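Local structure of esterase LipW (3QH4) at residues R200-R205 against R261-D266; S206-T211 against G255-F260. The protein probably hydrolyses ester bonds with strict substrate selectivity, as a mycobacterial enzyme of the alpha/beta hydrolase fold. All blocks are in the same frame, centred on the assembly; numbering follows the deposited sequence. Where two conformers were deposited one is given.

Contact 1 (R200-R205 against R261-D266)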
ATOM      1  N   ARG A 200      -5.906  17.195  -1.268  1.00  7.59           N
ATOM      2  CA  ARG A 200      -5.567  18.596  -1.509  1.00  8.98           C
ATOM      3  C   ARG A 200      -4.253  18.642  -2.292  1.00 10.23           C
ATOM      4  O   ARG A 200      -3.340  17.931  -1.975  1.00 10.25           O
ATOM      5  CB  ARG A 200      -5.436  19.318  -0.167  1.00  8.61           C
ATOM      6  CG  ARG A 200      -6.803  19.380   0.603  1.00  8.57           C
ATOM      7  CD  ARG A 200      -6.607  19.970   1.991  1.00 12.04           C
ATOM      8  NE  ARG A 200      -5.923  19.023   2.861  1.00 10.23           N
ATOM      9  CZ  ARG A 200      -5.702  19.186   4.166  1.00 12.78           C
ATOM     10  NH1 ARG A 200      -6.150  20.263   4.811  1.00 10.48           N
ATOM     11  NH2 ARG A 200      -5.060  18.240   4.844  1.00 11.55           N
ATOM     12  N   PRO A 201      -4.166  19.485  -3.320  1.00 11.98           N
ATOM     13  CA  PRO A 201      -2.943  19.518  -4.165  1.00 12.97           C
ATOM     14  C   PRO A 201      -1.709  20.012  -3.407  1.00 11.73           C
ATOM     15  O   PRO A 201      -1.810  20.822  -2.509  1.00 13.37           O
ATOM     16  CB  PRO A 201      -3.303  20.506  -5.278  1.00 14.92           C
ATOM     17  CG  PRO A 201      -4.835  20.602  -5.251  1.00 16.27           C
ATOM     18  CD  PRO A 201      -5.228  20.381  -3.816  1.00 13.87           C
ATOM     19  N   THR A 202      -0.553  19.477  -3.741  1.00 10.00           N
ATOM     20  CA  THR A 202       0.691  19.910  -3.142  1.00  8.43           C
ATOM     21  C   THR A 202       1.568  20.375  -4.273  1.00  7.71           C
ATOM     22  O   THR A 202       1.208  20.220  -5.477  1.00  7.21           O
ATOM     23  CB  THR A 202       1.399  18.751  -2.479  1.00  8.83           C
ATOM     24  OG1 THR A 202       1.622  17.742  -3.485  1.00  6.30           O
ATOM     25  CG2 THR A 202       0.516  18.179  -1.377  1.00  8.31           C
ATOM     26  N   ALA A 203       2.701  20.957  -3.894  1.00  6.49           N
ATOM     27  CA  ALA A 203       3.649  21.450  -4.910  1.00  6.48           C
ATOM     28  C   ALA A 203       4.151  20.282  -5.761  1.00  5.79           C
ATOM     29  O   ALA A 203       4.284  20.416  -6.988  1.00  6.66           O
ATOM     30  CB  ALA A 203       4.810  22.122  -4.248  1.00  6.63           C
ATOM     31  N   SER A 204       4.478  19.157  -5.122  1.00  5.88           N
ATOM     32  CA  SER A 204       4.956  18.002  -5.893  1.00  4.80           C
ATOM     33  C   SER A 204       3.891  17.380  -6.809  1.00  5.12           C
ATOM     34  O   SER A 204       4.236  16.849  -7.857  1.00  4.91           O
ATOM     35  CB  SER A 204       5.571  16.915  -5.033  1.00  4.53           C
ATOM     36  OG  SER A 204       4.616  16.387  -4.106  1.00  5.21           O
ATOM     37  N   ARG A 205       2.609  17.446  -6.431  1.00  5.84           N
ATOM     38  CA  ARG A 205       1.577  16.964  -7.358  1.00  7.00           C
ATOM     39  C   ARG A 205       1.565  17.742  -8.670  1.00  7.96           C
ATOM     40  O   ARG A 205       1.422  17.148  -9.750  1.00  8.53           O
ATOM     41  CB  ARG A 205       0.163  16.961  -6.738  1.00  7.99           C
ATOM     42  CG  ARG A 205      -0.793  16.330  -7.750  1.00 13.52           C
ATOM     43  CD  ARG A 205      -2.261  16.534  -7.494  1.00 17.62           C
ATOM     44  NE  ARG A 205      -2.678  15.951  -6.217  1.00 19.60           N
ATOM     45  CZ  ARG A 205      -3.959  15.893  -5.846  1.00 19.41           C
ATOM     46  NH1 ARG A 205      -4.274  15.360  -4.678  1.00 15.28           N
ATOM     47  NH2 ARG A 205      -4.922  16.349  -6.670  1.00 17.31           N
ATOM     48  N   ARG A 261       5.107  12.749  -3.030  1.00  4.16           N
ATOM     49  CA  ARG A 261       6.237  13.001  -2.134  1.00  4.25           C
ATOM     50  C   ARG A 261       5.917  14.058  -1.078  1.00  4.51           C
ATOM     51  O   ARG A 261       6.229  13.883   0.094  1.00  4.00           O
ATOM     52  CB  ARG A 261       7.456  13.461  -2.951  1.00  3.84           C
ATOM     53  CG  ARG A 261       8.637  13.885  -2.052  1.00  7.83           C
ATOM     54  CD  ARG A 261       9.618  14.677  -2.884  1.00  7.48           C
ATOM     55  NE  ARG A 261       9.169  16.032  -3.215  1.00  6.97           N
ATOM     56  CZ  ARG A 261       9.624  16.695  -4.270  1.00  6.70           C
ATOM     57  NH1 ARG A 261      10.450  16.095  -5.128  1.00  6.12           N
ATOM     58  NH2 ARG A 261       9.248  17.948  -4.495  1.00  7.04           N
ATOM     59  N   ASP A 262       5.350  15.193  -1.486  1.00  4.42           N
ATOM     60  CA  ASP A 262       5.160  16.256  -0.469  1.00  4.49           C
ATOM     61  C   ASP A 262       4.134  15.898   0.600  1.00  4.55           C
ATOM     62  O   ASP A 262       4.298  16.238   1.780  1.00  3.22           O
ATOM     63  CB  ASP A 262       4.778  17.584  -1.138  1.00  5.62           C
ATOM     64  CG  ASP A 262       5.948  18.212  -1.895  1.00  5.29           C
ATOM     65  OD1 ASP A 262       7.067  17.635  -1.928  1.00  7.12           O
ATOM     66  OD2 ASP A 262       5.730  19.284  -2.489  1.00  7.63           O
ATOM     67  N   GLU A 263       3.068  15.210   0.205  1.00  4.17           N
ATOM     68  CA  GLU A 263       2.089  14.841   1.260  1.00  4.91           C
ATOM     69  C   GLU A 263       2.705  13.810   2.216  1.00  4.70           C
ATOM     70  O   GLU A 263       2.397  13.788   3.394  1.00  4.57           O
ATOM     71  CB  GLU A 263       0.756  14.401   0.652  1.00  3.62           C
ATOM     72  CG  GLU A 263       0.773  13.092  -0.116  1.00  3.62           C
ATOM     73  CD  GLU A 263      -0.306  13.074  -1.175  1.00  4.15           C
ATOM     74  OE1 GLU A 263      -1.206  12.223  -1.062  1.00  4.64           O
ATOM     75  OE2 GLU A 263      -0.268  13.944  -2.086  1.00  4.63           O
ATOM     76  N   VAL A 264       3.629  13.000   1.696  1.00  4.15           N
ATOM     77  CA  VAL A 264       4.368  12.061   2.540  1.00  3.97           C
ATOM     78  C   VAL A 264       5.212  12.823   3.557  1.00  3.63           C
ATOM     79  O   VAL A 264       5.164  12.538   4.749  1.00  3.55           O
ATOM     80  CB  VAL A 264       5.263  11.121   1.702  1.00  2.83           C
ATOM     81  CG1 VAL A 264       6.321  10.439   2.597  1.00  5.62           C
ATOM     82  CG2 VAL A 264       4.413  10.082   1.046  1.00  4.65           C
ATOM     83  N   LEU A 265       5.978  13.792   3.077  1.00  3.29           N
ATOM     84  CA  LEU A 265       6.787  14.602   3.969  1.00  4.57           C
ATOM     85  C   LEU A 265       5.935  15.369   5.003  1.00  5.25           C
ATOM     86  O   LEU A 265       6.308  15.437   6.174  1.00  5.04           O
ATOM     87  CB  LEU A 265       7.656  15.563   3.152  1.00  4.87           C
ATOM     88  CG  LEU A 265       8.754  14.918   2.317  1.00  6.90           C
ATOM     89  CD1 LEU A 265       9.391  15.962   1.380  1.00  7.10           C
ATOM     90  CD2 LEU A 265       9.827  14.290   3.253  1.00  7.45           C
ATOM     91  N   ASP A 266       4.823  15.981   4.570  1.00  5.44           N
ATOM     92  CA  ASP A 266       3.920  16.705   5.479  0.60  6.58           C
ATOM     93  C   ASP A 266       3.415  15.754   6.579  1.00  6.34           C
ATOM     94  O   ASP A 266       3.395  16.089   7.766  1.00  5.99           O
ATOM     95  CB  ASP A 266       2.715  17.282   4.704  0.60  7.25           C
ATOM     96  CG  ASP A 266       3.088  18.414   3.710  0.60  9.40           C
ATOM     97  OD1 ASP A 266       4.146  19.062   3.836  0.60 12.76           O
ATOM     98  OD2 ASP A 266       2.269  18.674   2.785  0.60 14.87           O
TER
HETATM   99  O   HOH W   1      -1.969  15.868  -3.259  1.00 10.40           O
HETATM  100  O   HOH W   2       2.022  15.250  -2.488  1.00  5.56           O
HETATM  101  O   HOH W   3       3.947  21.148  -1.211  1.00 16.07           O
HETATM  102  O   HOH W   4      -2.974  12.527  -3.214  1.00  3.77           O
HETATM  103  O   HOH W   5      -0.838  14.066  -5.193  1.00 16.91           O
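Ser204 and Asp262 meet through two reciprocal hydrogen bonds, joining the first turn of helix 203-207 to the first turn of helix 261-273 in the alpha/beta hydrolase fold. Asp262 N donates to Ser204 OG over 3.0 Å, at an N-H...O angle of 156°. In return Ser204 N reaches Asp262 OD2 at 2.9 Å, coming from well above the carboxylate, 61° out of its plane. The serine torsion explains the first bond: OG lies between the backbone N and the carbonyl carbon (chi1 61°), where it also bonds to Pro259 O. This is the tight part of the contact, and Arg261 completes it. Arg261 NE forms a salt bridge of 2.9 Å with Asp262 OD1, nearly along the C-O axis and within the guanidinium plane, while Ser204 CB lies over a face of that guanidinium, 3.9 Å from Arg261 NH2. The two carboxylate oxygens thus have different partners, and OD2 also accepts a hydrogen bond from a water that in turn accepts from Ala203 N.

The looser side lies between Thr202, Arg205 and Glu263, where ordered waters mediate most of the polar contact. Arg205 NH1 stays 5.0 Å from Glu263 OE2, with no direct salt bridge; instead a water accepts from Arg205 NE and donates to Glu263 OE2. Glu263 OE1 is held separately by the backbone N atoms of Leu197 and Asp198. Thr202 is the N-cap of helix 203-207, its OG1 accepting from Arg205 N at 3.1 Å. That same hydroxyl donates to a water, 2.7 Å from Thr202 OG1, which also accepts from Glu263 N and donates to Glu263 OE2. Beside this hydrated strip the apolar packing is slight: Thr202 CB rests 3.8 Å from Asp262 CB.

Contact 2 (S206-T211 against G255-F260); sequences SEFRAT and GEIDPF
Phe208 reaches across to the 256-259 turn, and its side chain can be traced atom by atom. The first torsion sets CG anti to the carbonyl carbon and beside the backbone N (chi1 -57°). Phe208 CB comes first, 3.8 Å from Pro259 N. CG follows, with Asp258 N its nearest neighbour across the contact. Phe208 CD2 approaches Asp258 O at 3.4 Å, and CE2 comes equally close, 3.4 Å, to Glu256 O, a carbonyl hydrogen-bonded to Arg261 NH1. Phe208 CE1, by contrast, has an apolar neighbour, Ile257 CG2, at 4.0 Å. At the tip, Phe208 CZ lies 4.0 Å from Ile257 CD1. Ile257 CA sits over a face of the ring in a CH-pi contact, 4.2 Å from the centroid of the Phe208 ring and 22° off its normal. On the opposite face lies Glu207 CG, displaced toward the rim.

The turn packed in this way follows strand 250-255, a place where alpha/beta hydrolases carry the acid of the catalytic triad. Asp258 probably fills that role, since its OD2 is hydrogen-bonded to His288 ND1, an arrangement consistent with a charge relay to Ser166. The other oxygen, Asp258 OD1, takes a capping bond of 2.8 Å from Phe260 N, which lies 37° out of the carboxylate plane, so both oxygens are held. Phe208 meets the backbone of Asp258, whose CB points away from the 206-211 segment.

Thr211 adds a second patch beside the phenyl ring. Thr211 CG2 meets Ile257 CG2 at 3.8 Å, the side chains crossing obliquely, while OG1 packs on Pro259 CD and is hydrogen-bonded to Phe214 O.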
ATOM      1  N   SER A 206       1.719  19.064  -8.580  1.00  9.92           N
ATOM      2  CA  SER A 206       1.786  19.924  -9.770  1.00 10.79           C
ATOM      3  C   SER A 206       3.108  19.749 -10.510  1.00 10.75           C
ATOM      4  O   SER A 206       3.152  19.649 -11.743  1.00 10.48           O
ATOM      5  CB  SER A 206       1.545  21.387  -9.360  1.00 12.25           C
ATOM      6  OG  SER A 206       0.294  21.502  -8.637  1.00 18.58           O
ATOM      7  N   GLU A 207       4.214  19.707  -9.769  1.00  8.82           N
ATOM      8  CA  GLU A 207       5.512  19.538 -10.404  1.00  8.91           C
ATOM      9  C   GLU A 207       5.548  18.232 -11.197  1.00  9.30           C
ATOM     10  O   GLU A 207       6.052  18.182 -12.340  1.00 11.03           O
ATOM     11  CB  GLU A 207       6.602  19.491  -9.340  1.00  8.46           C
ATOM     12  CG  GLU A 207       7.984  19.300  -9.956  1.00 11.26           C
ATOM     13  CD  GLU A 207       9.115  19.352  -8.959  1.00 12.57           C
ATOM     14  OE1 GLU A 207       8.873  19.261  -7.741  1.00 11.99           O
ATOM     15  OE2 GLU A 207      10.282  19.404  -9.433  1.00 18.45           O
ATOM     16  N   PHE A 208       5.039  17.164 -10.576  1.00  6.62           N
ATOM     17  CA  PHE A 208       5.030  15.866 -11.195  1.00  5.69           C
ATOM     18  C   PHE A 208       3.653  15.539 -11.784  1.00  5.65           C
ATOM     19  O   PHE A 208       3.136  14.433 -11.619  1.00  5.63           O
ATOM     20  CB  PHE A 208       5.520  14.812 -10.202  1.00  5.84           C
ATOM     21  CG  PHE A 208       6.894  15.100  -9.665  1.00  4.20           C
ATOM     22  CD1 PHE A 208       7.938  15.420 -10.530  1.00  5.61           C
ATOM     23  CD2 PHE A 208       7.129  15.093  -8.294  1.00  4.38           C
ATOM     24  CE1 PHE A 208       9.229  15.710 -10.030  1.00  4.84           C
ATOM     25  CE2 PHE A 208       8.398  15.359  -7.781  1.00  3.85           C
ATOM     26  CZ  PHE A 208       9.449  15.682  -8.648  1.00  5.05           C
ATOM     27  N   ARG A 209       3.087  16.516 -12.503  1.00  6.03           N
ATOM     28  CA  ARG A 209       1.814  16.357 -13.158  1.00  5.13           C
ATOM     29  C   ARG A 209       1.903  15.265 -14.203  1.00  5.81           C
ATOM     30  O   ARG A 209       0.865  14.747 -14.622  1.00  5.49           O
ATOM     31  CB  ARG A 209       1.361  17.673 -13.839  1.00  5.91           C
ATOM     32  CG  ARG A 209       2.360  18.227 -14.891  1.00  8.02           C
ATOM     33  CD  ARG A 209       1.972  19.627 -15.407  1.00 10.81           C
ATOM     34  NE  ARG A 209       2.275  20.659 -14.396  1.00 13.04           N
ATOM     35  CZ  ARG A 209       2.183  21.983 -14.597  1.00 16.60           C
ATOM     36  NH1 ARG A 209       1.753  22.486 -15.760  1.00 18.87           N
ATOM     37  NH2 ARG A 209       2.538  22.807 -13.625  1.00 16.33           N
ATOM     38  N   ALA A 210       3.122  14.906 -14.636  1.00  5.66           N
ATOM     39  CA  ALA A 210       3.220  14.031 -15.848  1.00  6.04           C
ATOM     40  C   ALA A 210       4.403  13.085 -15.863  1.00  6.62           C
ATOM     41  O   ALA A 210       4.887  12.649 -16.918  1.00  7.60           O
ATOM     42  CB  ALA A 210       3.177  14.898 -17.122  1.00  6.78           C
ATOM     43  N   THR A 211       4.849  12.750 -14.669  1.00  5.83           N
ATOM     44  CA  THR A 211       5.866  11.721 -14.511  1.00  5.75           C
ATOM     45  C   THR A 211       5.376  10.355 -15.023  1.00  5.93           C
ATOM     46  O   THR A 211       4.156  10.082 -15.076  1.00  5.92           O
ATOM     47  CB  THR A 211       6.235  11.595 -13.003  1.00  4.65           C
ATOM     48  OG1 THR A 211       5.044  11.655 -12.198  1.00  5.81           O
ATOM     49  CG2 THR A 211       7.166  12.727 -12.606  1.00  6.07           C
ATOM     50  N   GLY A 255       9.654   7.503  -3.177  1.00  4.14           N
ATOM     51  CA  GLY A 255      10.656   7.986  -4.150  1.00  4.29           C
ATOM     52  C   GLY A 255      10.525   9.497  -4.272  1.00  4.98           C
ATOM     53  O   GLY A 255       9.458  10.037  -4.038  1.00  5.62           O
ATOM     54  N   GLU A 256      11.603  10.182  -4.656  1.00  3.87           N
ATOM     55  CA  GLU A 256      11.554  11.648  -4.718  1.00  4.36           C
ATOM     56  C   GLU A 256      10.843  12.163  -5.956  1.00  4.33           C
ATOM     57  O   GLU A 256      10.364  13.306  -5.955  1.00  4.65           O
ATOM     58  CB  GLU A 256      12.949  12.275  -4.622  1.00  5.42           C
ATOM     59  CG  GLU A 256      13.831  11.940  -5.808  1.00  6.27           C
ATOM     60  CD  GLU A 256      15.127  12.739  -5.862  1.00  6.83           C
ATOM     61  OE1 GLU A 256      15.197  13.815  -5.228  1.00  7.38           O
ATOM     62  OE2 GLU A 256      16.067  12.290  -6.559  1.00  6.64           O
ATOM     63  N   ILE A 257      10.776  11.347  -7.005  1.00  3.96           N
ATOM     64  CA  ILE A 257      10.174  11.817  -8.279  1.00  4.22           C
ATOM     65  C   ILE A 257       8.767  11.248  -8.352  1.00  3.76           C
ATOM     66  O   ILE A 257       8.430  10.437  -9.219  1.00  3.99           O
ATOM     67  CB  ILE A 257      11.068  11.459  -9.535  1.00  4.19           C
ATOM     68  CG1 ILE A 257      12.533  11.880  -9.324  1.00  5.39           C
ATOM     69  CG2 ILE A 257      10.514  12.069 -10.876  1.00  4.43           C
ATOM     70  CD1 ILE A 257      12.711  13.366  -8.978  1.00  6.94           C
ATOM     71  N   ASP A 258       7.926  11.751  -7.456  1.00  4.37           N
ATOM     72  CA  ASP A 258       6.641  11.098  -7.183  1.00  3.57           C
ATOM     73  C   ASP A 258       5.689  12.217  -6.761  1.00  3.29           C
ATOM     74  O   ASP A 258       5.999  12.976  -5.826  1.00  4.62           O
ATOM     75  CB  ASP A 258       6.847  10.071  -6.058  1.00  3.02           C
ATOM     76  CG  ASP A 258       5.570   9.256  -5.736  1.00  4.09           C
ATOM     77  OD1 ASP A 258       4.446   9.775  -5.879  1.00  3.77           O
ATOM     78  OD2 ASP A 258       5.701   8.089  -5.291  1.00  5.60           O
ATOM     79  N   PRO A 259       4.536  12.333  -7.434  1.00  4.16           N
ATOM     80  CA  PRO A 259       3.594  13.371  -7.010  1.00  3.48           C
ATOM     81  C   PRO A 259       3.198  13.297  -5.530  1.00  4.33           C
ATOM     82  O   PRO A 259       2.860  14.337  -4.966  1.00  5.92           O
ATOM     83  CB  PRO A 259       2.381  13.148  -7.943  1.00  3.85           C
ATOM     84  CG  PRO A 259       2.428  11.619  -8.224  1.00  3.37           C
ATOM     85  CD  PRO A 259       3.939  11.421  -8.438  1.00  3.27           C
ATOM     86  N   PHE A 260       3.248  12.115  -4.901  1.00  4.08           N
ATOM     87  CA  PHE A 260       2.838  11.982  -3.497  1.00  4.45           C
ATOM     88  C   PHE A 260       3.951  12.344  -2.516  1.00  3.79           C
ATOM     89  O   PHE A 260       3.744  12.317  -1.320  1.00  3.87           O
ATOM     90  CB  PHE A 260       2.322  10.569  -3.237  1.00  3.15           C
ATOM     91  CG  PHE A 260       1.196  10.200  -4.157  1.00  4.04           C
ATOM     92  CD1 PHE A 260      -0.019  10.886  -4.095  1.00  3.76           C
ATOM     93  CD2 PHE A 260       1.370   9.214  -5.104  1.00  4.81           C
ATOM     94  CE1 PHE A 260      -1.062  10.561  -5.027  1.00  4.27           C
ATOM     95  CE2 PHE A 260       0.354   8.897  -6.003  1.00  3.76           C
ATOM     96  CZ  PHE A 260      -0.849   9.560  -5.958  1.00  4.78           C
TER

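Overall arrangement
From the N terminus the chain builds most of the central sheet before strand 189-193 leads it to 200-205 and helix 203-207; 206-211 follows, then helix 216-227. Returning through strand 250-255, it reaches 255-260, which closes contact 2 on 206-211 over 43 intervening residues. The next segment, 261-266, opens helix 261-273 and closes contact 1 on 200-205 over 55, so the smaller loop lies wholly within the larger and the two do not cross. Their centres are 9 Å apart, and they touch directly: Arg261 NH1 packs 3.4 Å from Phe208 CE2. Together they tie the short helix 203-207 to the end of strand 250-255 and the start of helix 261-273.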